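PDB 2OZV: hypothetical protein Atu0636 from Agrobacterium tumefaciens, which is of unknown function but probably transfers a methyl group, perhaps from S-adenosylmethionine to an oxygen of its substrate, as a predicted O-methyltransferase. Local coordinates for residues 193-196 and 201-204; 225-228 and 233-236; 148-153 and 183-188. All coordinates share one frame; numbering follows the deposited sequence. Where two conformers were deposited one is given.

In the fold
The three contacts follow one another along the chain in the order 3, 1, 2. Contacts 3 and 1 both use strand 186-195, at its start and its end, with centres about 22 Å apart. That strand belongs to a mixed sheet in the order 3-2-1-4-5-7-6 of Rossmann-like methyltransferases, with strand 218-224 added beside 186-195. Contact 2, its centre about 12 Å from that of contact 1, follows strand 218-224; backbone bonds from His195 O to Met225 N and Pro196 O to His226 N probably join the two. Contacts 1 and 2 thus build the far end of the sheet, where contact 1 meets the second subunit, while contact 3 joins helix 148-159 to the beginning of the same strand.

Contact 1: residues 193-196 and 201-204; sequences LIHP and DAVR
Leu193 meets Ala202 through CD1, which lies 3.7 Å from Ala202 CB; a branched apolar chain beside a small methyl suits this mostly buried spot. At Ile194 the backbones join. Ile194 N gives a hydrogen bond of 2.8 Å to Arg204 O, from above the carbonyl plane. Ile194 O takes Val203 N at 2.8 Å, nearly along the C=O axis, and more weakly Arg204 N at 3.4 Å. Two residues thus face one, a classic beta bulge. The CB atoms of Ile194 and Arg204 stand 3.8 Å apart on the same face, and the arginine then bends at chi2 (-74°), its NH1 bonding Val203 O in the guanidinium plane and its NE forming a salt bridge with Asp24.

His195 offers a ring face to Ala202, whose CB sits 3.9 Å from the ring centroid in a CH-pi contact, while ND1 is bonded to Glu200 O inside the connecting loop. The small methyl of alanine fits flat over the imidazole, 17° off the ring normal. Pro196, the first residue past the strand, lays CD 3.9 Å from Val203 CG1, a proline ring and a valine methyl meeting obliquely.

Within the sheet, strand 186-195 has strand 204-211 on one flank and edge strand 218-224 on the other, Leu193 and His195 bonding Leu223 there; Phe219 of the second subunit packs on Leu193 and Ala202.

Contact 2: residues 225-228 and 233-236; sequences MHET and FTPF
Met225, a selenomethionine, and Thr234 are joined by the hydrogen bond across this contact. The bond from Thr234 N to Met225 O is 2.9 Å long and nearly straight, 167° at the hydrogen, although the donor is tilted from the carbonyl plane. Met225 O also receives a CA-H...O contact from Phe233 CA at 3.3 Å and lies at the edge of the Phe233 ring, near its plane. One carbonyl therefore gathers the polar and weakly polar approaches of two successive residues.

The aromatic contact pairs His226 with Phe233. The two side chains run alongside one another and point the same way, with ring planes 20° apart, but they are slid so far that they barely overlap; the centroids are 4.9 Å apart. Touching is left to His226 CE1 and Phe233 CD1, 3.6 Å from each other. His226 ND1 bonds Ala232 O, which fixes the rotation of the imidazole beside the phenyl ring.

Van der Waals contact falls to Thr234. With OG1 set between backbone N and carbonyl carbon (chi1 57°), its two branches divide: the hydroxyl bonds Ile224 O, while Thr234 CG2 packs on His226 C at 3.6 Å and lies 3.5 Å from Glu227 OE2. A beta-branched residue with one polar arm suits both tasks.

Thr234 is the N-cap of helix 235-241 by position only, its hydroxyl being turned to Ile224 O; Pro235 is the helix's first residue, a place where proline's missing N-H costs no helical bond. The arrangement is a surface loop closing on itself between an edge strand and a helix start.

Contact 3: residues 148-153 and 183-188; sequences LFEDWI and GSRFGG
Arg185 reaches across to Glu150 and binds it with two nitrogens. Its CB points toward helix 148-159, and the chain is extended from CG to NE, the form that carries the charge farthest. On the way Arg185 CD passes Ile153 loosely, 4.2 Å from the backbone O of Ile153. At the tip the guanidinium meets the carboxylate end-on. Arg185 NH1 gives a hydrogen bond of 2.7 Å to Glu150 OE2, which lies in the guanidinium plane and is approached on its syn side, though tilted out of the carboxylate plane. Arg185 NH2 gives one of 3.0 Å to Glu150 OE1, met from above the carboxylate plane. The two flat groups are therefore twisted, their planes 40° apart, and do not form a coplanar fork. NH2 also bonds Ala181 O at the end of helix 175-182, a second acceptor that fixes the guanidinium's place.

Glu150 meets this grip by bending. CG is anti to the backbone N (chi1 171°), and a turn at chi2, 63°, brings the carboxylate across the arginine at about a right angle.

Deeper in, the contact becomes apolar. Ile153 CG2 touches the Phe186 ring at both CD2 and CE2, each 3.7 Å away, and Ile153 O lies at the ring edge, in its plane. A branched aliphatic residue on the helix and an aromatic one at the strand's start suit this buried layer, where Ala181 and Leu168 pack on Ile153 and Leu166 on Phe186.

Chemically, a paired charge lies beside an apolar interior: the two bonds probably offset the charges of partly exposed Glu150 and Arg185, and the proximity of the cation probably lowers the glutamate's pKa, keeping it ionised.

Contact 1: residues 193-196 and 201-204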
loop_
_atom_site.group_PDB
_atom_site.type_symbol
_atom_site.label_atom_id
_atom_site.label_comp_id
_atom_site.label_asym_id
_atom_site.label_seq_id
_atom_site.Cartn_x
_atom_site.Cartn_y
_atom_site.Cartn_z
ATOM N N LEU B 193 -5.791 0.335 -4.849
ATOM C CA LEU B 193 -6.697 0.692 -3.756
ATOM C C LEU B 193 -8.052 1.119 -4.298
ATOM O O LEU B 193 -8.143 1.731 -5.382
ATOM C CB LEU B 193 -6.101 1.839 -2.931
ATOM C CG LEU B 193 -4.957 1.454 -1.943
ATOM C CD1 LEU B 193 -5.420 0.418 -0.869
ATOM C CD2 LEU B 193 -3.675 1.002 -2.563
ATOM N N ILE B 194 -9.086 0.844 -3.502
ATOM C CA ILE B 194 -10.486 1.115 -3.841
ATOM C C ILE B 194 -11.038 2.131 -2.846
ATOM O O ILE B 194 -11.145 1.831 -1.658
ATOM C CB ILE B 194 -11.319 -0.198 -3.757
ATOM C CG1 ILE B 194 -10.645 -1.337 -4.525
ATOM C CG2 ILE B 194 -12.739 0.016 -4.246
ATOM C CD1 ILE B 194 -10.469 -1.061 -6.000
ATOM N N HIS B 195 -11.366 3.337 -3.316
ATOM C CA HIS B 195 -11.839 4.407 -2.430
ATOM C C HIS B 195 -13.321 4.656 -2.739
ATOM O O HIS B 195 -13.701 4.613 -3.895
ATOM C CB HIS B 195 -11.032 5.697 -2.639
ATOM C CG HIS B 195 -9.557 5.558 -2.330
ATOM N ND1 HIS B 195 -8.980 6.099 -1.209
ATOM C CD2 HIS B 195 -8.565 4.888 -2.973
ATOM C CE1 HIS B 195 -7.682 5.813 -1.194
ATOM N NE2 HIS B 195 -7.405 5.087 -2.258
ATOM N N PRO B 196 -14.162 4.871 -1.709
ATOM C CA PRO B 196 -15.609 4.991 -2.045
ATOM C C PRO B 196 -15.976 6.270 -2.819
ATOM O O PRO B 196 -16.879 6.250 -3.683
ATOM C CB PRO B 196 -16.312 4.963 -0.682
ATOM C CG PRO B 196 -15.275 5.210 0.345
ATOM C CD PRO B 196 -13.895 4.972 -0.263
ATOM N N ASP B 201 -10.779 7.626 2.615
ATOM C CA ASP B 201 -9.804 6.515 2.752
ATOM C C ASP B 201 -10.213 5.280 1.956
ATOM O O ASP B 201 -11.420 5.039 1.704
ATOM C CB ASP B 201 -9.696 6.088 4.236
ATOM C CG ASP B 201 -9.257 7.222 5.172
ATOM O OD1 ASP B 201 -8.720 8.272 4.748
ATOM O OD2 ASP B 201 -9.488 7.055 6.395
ATOM N N ALA B 202 -9.226 4.465 1.596
ATOM C CA ALA B 202 -9.490 3.193 0.889
ATOM C C ALA B 202 -10.316 2.225 1.759
ATOM O O ALA B 202 -10.113 2.166 2.992
ATOM C CB ALA B 202 -8.174 2.533 0.455
ATOM N N VAL B 203 -11.242 1.512 1.126
ATOM C CA VAL B 203 -12.063 0.495 1.802
ATOM C C VAL B 203 -11.728 -0.927 1.357
ATOM O O VAL B 203 -11.976 -1.882 2.101
ATOM C CB VAL B 203 -13.604 0.800 1.643
ATOM C CG1 VAL B 203 -13.943 2.070 2.392
ATOM C CG2 VAL B 203 -13.974 0.908 0.193
ATOM N N ARG B 204 -11.196 -1.084 0.138
ATOM C CA ARG B 204 -10.781 -2.381 -0.373
ATOM C C ARG B 204 -9.478 -2.226 -1.146
ATOM O O ARG B 204 -9.025 -1.098 -1.426
ATOM C CB ARG B 204 -11.852 -3.028 -1.281
ATOM C CG ARG B 204 -13.140 -3.440 -0.551
ATOM C CD ARG B 204 -12.943 -4.685 0.302
ATOM N NE ARG B 204 -14.212 -5.113 0.901
ATOM C CZ ARG B 204 -14.754 -4.602 2.008
ATOM N NH1 ARG B 204 -14.176 -3.614 2.691
ATOM N NH2 ARG B 204 -15.930 -5.095 2.455
#

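Contact 2: residues 225-228 and 233-236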
loop_
_atom_site.group_PDB
_atom_site.type_symbol
_atom_site.label_atom_id
_atom_site.label_comp_id
_atom_site.label_asym_id
_atom_site.label_seq_id
_atom_site.Cartn_x
_atom_site.Cartn_y
_atom_site.Cartn_z
HETATM N N MSE B 225 -15.025 4.558 -6.441
HETATM C CA MSE B 225 -16.333 3.928 -6.688
HETATM C C MSE B 225 -17.396 4.914 -7.199
HETATM O O MSE B 225 -18.116 4.621 -8.160
HETATM C CB MSE B 225 -16.854 3.286 -5.402
HETATM C CG MSE B 225 -16.170 2.008 -4.980
HETATM SE SE MSE B 225 -16.447 1.653 -3.054
HETATM C CE MSE B 225 -18.349 1.975 -2.824
ATOM N N HIS B 226 -17.485 6.064 -6.539
ATOM C CA HIS B 226 -18.555 7.053 -6.760
ATOM C C HIS B 226 -18.030 8.480 -6.921
ATOM O O HIS B 226 -16.980 8.819 -6.382
ATOM C CB HIS B 226 -19.530 7.059 -5.565
ATOM C CG HIS B 226 -20.123 5.723 -5.254
ATOM N ND1 HIS B 226 -21.171 5.185 -5.975
ATOM C CD2 HIS B 226 -19.823 4.817 -4.295
ATOM C CE1 HIS B 226 -21.481 4.000 -5.478
ATOM N NE2 HIS B 226 -20.674 3.749 -4.463
ATOM N N GLU B 227 -18.774 9.333 -7.631
ATOM C CA GLU B 227 -18.504 10.770 -7.587
ATOM C C GLU B 227 -19.104 11.288 -6.285
ATOM O O GLU B 227 -20.027 10.666 -5.729
ATOM C CB GLU B 227 -19.119 11.545 -8.771
ATOM C CG GLU B 227 -18.820 11.006 -10.171
ATOM C CD GLU B 227 -17.362 11.170 -10.607
ATOM O OE1 GLU B 227 -16.603 11.930 -9.953
ATOM O OE2 GLU B 227 -16.983 10.524 -11.623
ATOM N N THR B 228 -18.575 12.413 -5.805
ATOM C CA THR B 228 -19.117 13.088 -4.639
ATOM C C THR B 228 -20.596 13.395 -4.890
ATOM O O THR B 228 -20.944 14.018 -5.901
ATOM C CB THR B 228 -18.353 14.405 -4.358
ATOM O OG1 THR B 228 -16.947 14.134 -4.253
ATOM C CG2 THR B 228 -18.836 15.063 -3.066
ATOM N N PHE B 233 -22.288 4.528 -9.770
ATOM C CA PHE B 233 -20.861 4.258 -9.909
ATOM C C PHE B 233 -20.238 5.177 -10.950
ATOM O O PHE B 233 -20.937 5.658 -11.858
ATOM C CB PHE B 233 -20.616 2.797 -10.276
ATOM C CG PHE B 233 -20.991 1.839 -9.196
ATOM C CD1 PHE B 233 -20.219 1.733 -8.041
ATOM C CD2 PHE B 233 -22.117 1.032 -9.335
ATOM C CE1 PHE B 233 -20.549 0.830 -7.031
ATOM C CE2 PHE B 233 -22.467 0.126 -8.334
ATOM C CZ PHE B 233 -21.681 0.025 -7.178
ATOM N N THR B 234 -18.949 5.465 -10.775
ATOM C CA THR B 234 -18.113 6.095 -11.794
ATOM C C THR B 234 -18.087 5.208 -13.049
ATOM O O THR B 234 -18.285 3.997 -12.950
ATOM C CB THR B 234 -16.677 6.392 -11.275
ATOM O OG1 THR B 234 -16.057 5.182 -10.818
ATOM C CG2 THR B 234 -16.726 7.362 -10.123
ATOM N N PRO B 235 -17.900 5.811 -14.240
ATOM C CA PRO B 235 -18.087 5.048 -15.494
ATOM C C PRO B 235 -17.225 3.772 -15.640
ATOM O O PRO B 235 -17.762 2.730 -16.024
ATOM C CB PRO B 235 -17.796 6.088 -16.581
ATOM C CG PRO B 235 -18.111 7.421 -15.906
ATOM C CD PRO B 235 -17.563 7.222 -14.513
ATOM N N PHE B 236 -15.930 3.825 -15.313
ATOM C CA PHE B 236 -15.100 2.621 -15.427
ATOM C C PHE B 236 -15.589 1.535 -14.475
ATOM O O PHE B 236 -15.738 0.382 -14.871
ATOM C CB PHE B 236 -13.602 2.892 -15.208
ATOM C CG PHE B 236 -12.725 1.673 -15.430
ATOM C CD1 PHE B 236 -12.704 1.022 -16.670
ATOM C CD2 PHE B 236 -11.919 1.175 -14.407
ATOM C CE1 PHE B 236 -11.895 -0.103 -16.879
ATOM C CE2 PHE B 236 -11.108 0.055 -14.615
ATOM C CZ PHE B 236 -11.091 -0.577 -15.842
#

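Contact 3: residues 148-153 and 183-188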
loop_
_atom_site.group_PDB
_atom_site.type_symbol
_atom_site.label_atom_id
_atom_site.label_comp_id
_atom_site.label_asym_id
_atom_site.label_seq_id
_atom_site.Cartn_x
_atom_site.Cartn_y
_atom_site.Cartn_z
ATOM N N LEU B 148 -3.708 -17.168 7.280
ATOM C CA LEU B 148 -4.627 -17.464 6.151
ATOM C C LEU B 148 -4.055 -17.104 4.791
ATOM O O LEU B 148 -4.080 -17.931 3.855
ATOM C CB LEU B 148 -6.025 -16.845 6.333
ATOM C CG LEU B 148 -7.187 -17.605 5.662
ATOM C CD1 LEU B 148 -7.304 -19.020 6.239
ATOM C CD2 LEU B 148 -8.537 -16.918 5.887
ATOM N N PHE B 149 -3.556 -15.877 4.653
ATOM C CA PHE B 149 -2.971 -15.493 3.374
ATOM C C PHE B 149 -1.789 -16.391 3.010
ATOM O O PHE B 149 -1.676 -16.841 1.866
ATOM C CB PHE B 149 -2.568 -14.019 3.370
ATOM C CG PHE B 149 -3.740 -13.086 3.162
ATOM C CD1 PHE B 149 -4.303 -12.932 1.907
ATOM C CD2 PHE B 149 -4.263 -12.366 4.232
ATOM C CE1 PHE B 149 -5.396 -12.057 1.703
ATOM C CE2 PHE B 149 -5.347 -11.496 4.032
ATOM C CZ PHE B 149 -5.898 -11.353 2.778
ATOM N N GLU B 150 -0.922 -16.662 3.983
ATOM C CA GLU B 150 0.167 -17.602 3.774
ATOM C C GLU B 150 -0.316 -18.955 3.237
ATOM O O GLU B 150 0.190 -19.423 2.212
ATOM C CB GLU B 150 0.963 -17.790 5.073
ATOM C CG GLU B 150 1.991 -18.935 5.017
ATOM C CD GLU B 150 3.104 -18.719 3.979
ATOM O OE1 GLU B 150 3.329 -17.584 3.513
ATOM O OE2 GLU B 150 3.773 -19.708 3.623
ATOM N N ASP B 151 -1.288 -19.573 3.911
ATOM C CA ASP B 151 -1.818 -20.882 3.465
ATOM C C ASP B 151 -2.438 -20.820 2.072
ATOM O O ASP B 151 -2.102 -21.626 1.198
ATOM C CB ASP B 151 -2.866 -21.413 4.436
ATOM C CG ASP B 151 -2.267 -21.934 5.736
ATOM O OD1 ASP B 151 -1.042 -22.215 5.795
ATOM O OD2 ASP B 151 -3.036 -22.075 6.709
ATOM N N TRP B 152 -3.339 -19.860 1.864
ATOM C CA TRP B 152 -4.057 -19.772 0.597
ATOM C C TRP B 152 -3.142 -19.424 -0.579
ATOM O O TRP B 152 -3.287 -20.004 -1.651
ATOM C CB TRP B 152 -5.179 -18.749 0.693
ATOM C CG TRP B 152 -6.356 -19.173 1.481
ATOM C CD1 TRP B 152 -6.375 -19.895 2.633
ATOM C CD2 TRP B 152 -7.712 -18.852 1.179
ATOM N NE1 TRP B 152 -7.679 -20.061 3.071
ATOM C CE2 TRP B 152 -8.514 -19.422 2.186
ATOM C CE3 TRP B 152 -8.324 -18.156 0.132
ATOM C CZ2 TRP B 152 -9.906 -19.302 2.191
ATOM C CZ3 TRP B 152 -9.703 -18.025 0.141
ATOM C CH2 TRP B 152 -10.477 -18.591 1.168
ATOM N N ILE B 153 -2.200 -18.496 -0.371
ATOM C CA ILE B 153 -1.258 -18.140 -1.437
ATOM C C ILE B 153 -0.219 -19.255 -1.687
ATOM O O ILE B 153 0.169 -19.481 -2.836
ATOM C CB ILE B 153 -0.637 -16.728 -1.203
ATOM C CG1 ILE B 153 -1.759 -15.685 -1.394
ATOM C CG2 ILE B 153 0.476 -16.429 -2.221
ATOM C CD1 ILE B 153 -1.466 -14.261 -0.869
ATOM N N GLY B 183 5.871 -13.655 -1.160
ATOM C CA GLY B 183 7.330 -13.892 -1.156
ATOM C C GLY B 183 7.845 -15.178 -1.805
ATOM O O GLY B 183 7.411 -16.277 -1.461
ATOM N N SER B 184 8.767 -15.026 -2.755
ATOM C CA SER B 184 9.384 -16.146 -3.488
ATOM C C SER B 184 8.395 -17.055 -4.227
ATOM O O SER B 184 8.757 -18.150 -4.680
ATOM C CB SER B 184 10.299 -16.977 -2.580
ATOM O OG SER B 184 9.611 -18.102 -2.074
ATOM N N ARG B 185 7.151 -16.622 -4.352
ATOM C CA ARG B 185 6.177 -17.411 -5.135
ATOM C C ARG B 185 5.612 -16.614 -6.301
ATOM O O ARG B 185 5.549 -17.104 -7.436
ATOM C CB ARG B 185 4.987 -17.839 -4.264
ATOM C CG ARG B 185 5.335 -18.796 -3.158
ATOM C CD ARG B 185 4.249 -18.750 -2.079
ATOM N NE ARG B 185 4.588 -19.654 -0.986
ATOM C CZ ARG B 185 4.225 -19.488 0.286
ATOM N NH1 ARG B 185 4.602 -20.395 1.187
ATOM N NH2 ARG B 185 3.488 -18.425 0.654
ATOM N N PHE B 186 5.188 -15.385 -5.982
ATOM C CA PHE B 186 4.564 -14.469 -6.908
ATOM C C PHE B 186 5.283 -13.141 -6.853
ATOM O O PHE B 186 5.694 -12.696 -5.765
ATOM C CB PHE B 186 3.119 -14.209 -6.509
ATOM C CG PHE B 186 2.225 -15.382 -6.715
ATOM C CD1 PHE B 186 1.751 -15.682 -7.987
ATOM C CD2 PHE B 186 1.859 -16.197 -5.628
ATOM C CE1 PHE B 186 0.895 -16.789 -8.189
ATOM C CE2 PHE B 186 1.009 -17.294 -5.813
ATOM C CZ PHE B 186 0.524 -17.595 -7.084
ATOM N N GLY B 187 5.435 -12.519 -8.020
ATOM C CA GLY B 187 6.037 -11.176 -8.103
ATOM C C GLY B 187 5.281 -10.318 -9.093
ATOM O O GLY B 187 4.160 -10.655 -9.490
ATOM N N GLY B 188 5.864 -9.181 -9.467
ATOM C CA GLY B 188 5.124 -8.206 -10.260
ATOM C C GLY B 188 3.783 -7.803 -9.650
ATOM O O GLY B 188 2.813 -7.570 -10.380
#